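Local coordinates for protein 4-hydroxy-3-methylbut-2-enyl diphosphate reductase, apicoplast (Plasmodium falciparum, PDB 4N7B) that reduces (E)-4-hydroxy-3-methylbut-2-enyl diphosphate to isopentenyl and dimethylallyl diphosphate with an iron-sulfur cluster, the last step of isoprenoid precursor synthesis by the DOXP/MEP pathway, at residues Asn364-Leu369 with Ala391-Lys396. Numbering follows the deposited sequence.
Sequences NDVDKL and ALIVQK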
ATOM      1  N   ASN A 364      22.887  -6.335  -1.557  1.00 45.83           N
ATOM      2  CA  ASN A 364      23.828  -6.474  -2.663  1.00 47.88           C
ATOM      3  C   ASN A 364      23.873  -5.110  -3.388  1.00 49.25           C
ATOM      4  O   ASN A 364      24.948  -4.568  -3.650  1.00 48.81           O
ATOM      5  CB  ASN A 364      23.405  -7.600  -3.618  1.00 48.69           C
ATOM      6  CG  ASN A 364      23.818  -9.027  -3.129  1.00 54.64           C
ATOM      7  OD1 ASN A 364      24.447  -9.194  -2.078  1.00 50.67           O
ATOM      8  ND2 ASN A 364      23.449 -10.054  -3.913  1.00 51.07           N
ATOM      9  N   ASP A 365      22.695  -4.533  -3.646  1.00 45.61           N
ATOM     10  CA  ASP A 365      22.591  -3.283  -4.386  1.00 45.16           C
ATOM     11  C   ASP A 365      23.326  -2.169  -3.662  1.00 46.76           C
ATOM     12  O   ASP A 365      23.858  -1.248  -4.293  1.00 45.86           O
ATOM     13  CB  ASP A 365      21.125  -2.893  -4.587  1.00 44.42           C
ATOM     14  CG  ASP A 365      20.399  -3.799  -5.570  1.00 50.73           C
ATOM     15  OD1 ASP A 365      21.068  -4.508  -6.365  1.00 46.19           O
ATOM     16  OD2 ASP A 365      19.147  -3.800  -5.548  1.00 43.98           O
ATOM     17  N   VAL A 366      23.368  -2.254  -2.337  1.00 44.48           N
ATOM     18  CA  VAL A 366      24.073  -1.249  -1.550  1.00 44.63           C
ATOM     19  C   VAL A 366      25.586  -1.322  -1.797  1.00 48.74           C
ATOM     20  O   VAL A 366      26.251  -0.289  -1.956  1.00 47.73           O
ATOM     21  CB  VAL A 366      23.815  -1.424  -0.046  1.00 46.30           C
ATOM     22  CG1 VAL A 366      24.742  -0.520   0.747  1.00 46.39           C
ATOM     23  CG2 VAL A 366      22.358  -1.118   0.280  1.00 42.17           C
ATOM     24  N   ASP A 367      26.124  -2.541  -1.817  1.00 50.62           N
ATOM     25  CA  ASP A 367      27.550  -2.744  -2.031  1.00 53.39           C
ATOM     26  C   ASP A 367      27.985  -2.149  -3.349  1.00 57.31           C
ATOM     27  O   ASP A 367      29.111  -1.688  -3.478  1.00 53.82           O
ATOM     28  CB  ASP A 367      27.888  -4.230  -2.048  1.00 61.63           C
ATOM     29  CG  ASP A 367      27.853  -4.855  -0.673  1.00 67.92           C
ATOM     30  OD1 ASP A 367      28.384  -4.236   0.276  1.00 61.94           O
ATOM     31  OD2 ASP A 367      27.292  -5.967  -0.538  1.00 76.12           O
ATOM     32  N   LYS A 368      27.087  -2.178  -4.327  1.00 59.26           N
ATOM     33  CA  LYS A 368      27.404  -1.734  -5.678  1.00 62.97           C
ATOM     34  C   LYS A 368      27.416  -0.210  -5.839  1.00 58.83           C
ATOM     35  O   LYS A 368      27.936   0.300  -6.820  1.00 54.76           O
ATOM     36  CB  LYS A 368      26.432  -2.359  -6.681  1.00 58.21           C
ATOM     37  CG  LYS A 368      26.622  -3.843  -6.853  1.00 62.57           C
ATOM     38  CD  LYS A 368      25.562  -4.446  -7.762  1.00 74.75           C
ATOM     39  CE  LYS A 368      25.709  -5.974  -7.853  1.00 87.27           C
ATOM     40  NZ  LYS A 368      24.668  -6.615  -8.713  1.00 87.01           N
ATOM     41  N   LEU A 369      26.866   0.525  -4.883  1.00 52.68           N
ATOM     42  CA  LEU A 369      26.790   1.974  -5.032  1.00 53.42           C
ATOM     43  C   LEU A 369      28.162   2.632  -4.908  1.00 56.91           C
ATOM     44  O   LEU A 369      28.921   2.338  -3.987  1.00 54.47           O
ATOM     45  CB  LEU A 369      25.864   2.578  -3.982  1.00 48.56           C
ATOM     46  CG  LEU A 369      24.385   2.243  -4.113  1.00 48.27           C
ATOM     47  CD1 LEU A 369      23.633   2.879  -2.961  1.00 48.12           C
ATOM     48  CD2 LEU A 369      23.848   2.735  -5.453  1.00 49.48           C
ATOM     49  N   ALA A 391      14.858  -1.323   7.988  1.00 27.63           N
ATOM     50  CA  ALA A 391      15.873  -0.933   8.962  1.00 31.72           C
ATOM     51  C   ALA A 391      17.216  -1.597   8.655  1.00 35.61           C
ATOM     52  O   ALA A 391      18.286  -0.997   8.845  1.00 30.57           O
ATOM     53  CB  ALA A 391      15.417  -1.291  10.373  1.00 28.23           C
ATOM     54  N   LEU A 392      17.158  -2.839   8.183  1.00 37.46           N
ATOM     55  CA  LEU A 392      18.370  -3.605   7.828  1.00 39.58           C
ATOM     56  C   LEU A 392      19.136  -2.895   6.729  1.00 40.55           C
ATOM     57  O   LEU A 392      20.328  -2.607   6.846  1.00 37.78           O
ATOM     58  CB  LEU A 392      17.944  -4.966   7.293  1.00 43.59           C
ATOM     59  CG  LEU A 392      18.482  -6.254   7.881  1.00 51.31           C
ATOM     60  CD1 LEU A 392      19.786  -6.552   7.162  1.00 62.63           C
ATOM     61  CD2 LEU A 392      18.670  -6.150   9.398  1.00 51.81           C
ATOM     62  N   ILE A 393      18.428  -2.610   5.645  1.00 31.10           N
ATOM     63  CA  ILE A 393      19.032  -1.958   4.495  1.00 34.04           C
ATOM     64  C   ILE A 393      19.536  -0.565   4.866  1.00 37.65           C
ATOM     65  O   ILE A 393      20.646  -0.193   4.508  1.00 31.53           O
ATOM     66  CB  ILE A 393      18.033  -1.901   3.333  1.00 34.42           C
ATOM     67  CG1 ILE A 393      17.673  -3.328   2.909  1.00 34.37           C
ATOM     68  CG2 ILE A 393      18.614  -1.157   2.134  1.00 40.45           C
ATOM     69  CD1 ILE A 393      16.502  -3.395   1.937  1.00 39.88           C
ATOM     70  N   VAL A 394      18.745   0.179   5.630  1.00 31.70           N
ATOM     71  CA  VAL A 394      19.113   1.537   6.017  1.00 31.42           C
ATOM     72  C   VAL A 394      20.397   1.539   6.835  1.00 37.53           C
ATOM     73  O   VAL A 394      21.274   2.385   6.647  1.00 34.37           O
ATOM     74  CB  VAL A 394      17.977   2.210   6.821  1.00 32.91           C
ATOM     75  CG1 VAL A 394      18.475   3.434   7.576  1.00 30.75           C
ATOM     76  CG2 VAL A 394      16.852   2.568   5.894  1.00 29.22           C
ATOM     77  N   GLN A 395      20.505   0.585   7.747  1.00 38.47           N
ATOM     78  CA  GLN A 395      21.682   0.468   8.586  1.00 41.49           C
ATOM     79  C   GLN A 395      22.936   0.267   7.740  1.00 44.58           C
ATOM     80  O   GLN A 395      23.992   0.838   8.027  1.00 42.16           O
ATOM     81  CB  GLN A 395      21.521  -0.723   9.518  1.00 51.51           C
ATOM     82  CG  GLN A 395      22.715  -0.995  10.396  1.00 60.93           C
ATOM     83  CD  GLN A 395      22.434  -2.128  11.362  1.00 73.48           C
ATOM     84  OE1 GLN A 395      22.707  -3.302  11.072  1.00 77.86           O
ATOM     85  NE2 GLN A 395      21.856  -1.788  12.514  1.00 72.25           N
ATOM     86  N   LYS A 396      22.816  -0.559   6.708  1.00 39.13           N
ATOM     87  CA  LYS A 396      23.938  -0.835   5.812  1.00 43.58           C
ATOM     88  C   LYS A 396      24.238   0.409   4.985  1.00 42.68           C
ATOM     89  O   LYS A 396      25.386   0.785   4.820  1.00 43.26           O
ATOM     90  CB  LYS A 396      23.611  -2.016   4.902  1.00 37.78           C
ATOM     91  CG  LYS A 396      24.829  -2.626   4.254  1.00 52.90           C
ATOM     92  CD  LYS A 396      24.473  -3.846   3.448  1.00 55.81           C
ATOM     93  CE  LYS A 396      25.677  -4.323   2.655  1.00 62.78           C
ATOM     94  NZ  LYS A 396      26.879  -4.495   3.519  1.00 61.65           N
TER
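Val366 meets Ile393 and the stem of Lys396, dividing its two methyls between residues about one turn apart on the neighbouring helix 387-400. CG2 meets the branch methyl of Ile393, CG2 to CG2 4.2 Å, while CG1, placed anti to the backbone N (chi1 170°), lies 4.1 Å from CG of Lys396. The lysine thus illustrates a familiar division of labour, its aliphatic stem packing on a hydrophobic neighbour while its ammonium pairs with a carboxylate nearer the solvent, that of Asp367. The lysine chain runs extended as far as CE and then bends at chi4 (52°), and NZ comes 3.6 Å from OD1 of Asp367 in a long salt bridge. CE is just as near to OD1, and the two side chains cross at about a right angle. Between the axes of the two helical segments the spacing is 10.3 Å and the angle 17°. A second lysine, Lys400 on helix 387-400, hydrogen-bonds through NZ to the carbonyl oxygens of Val366 and Leu369. As in other alpha/beta domains, the nearly parallel helices pack on a parallel sheet, the four-stranded one containing 357-360 and 334-338: Ile393 touches Val360 and Ile338, Asp365 also Val360, and Leu369 His358 and Ile336.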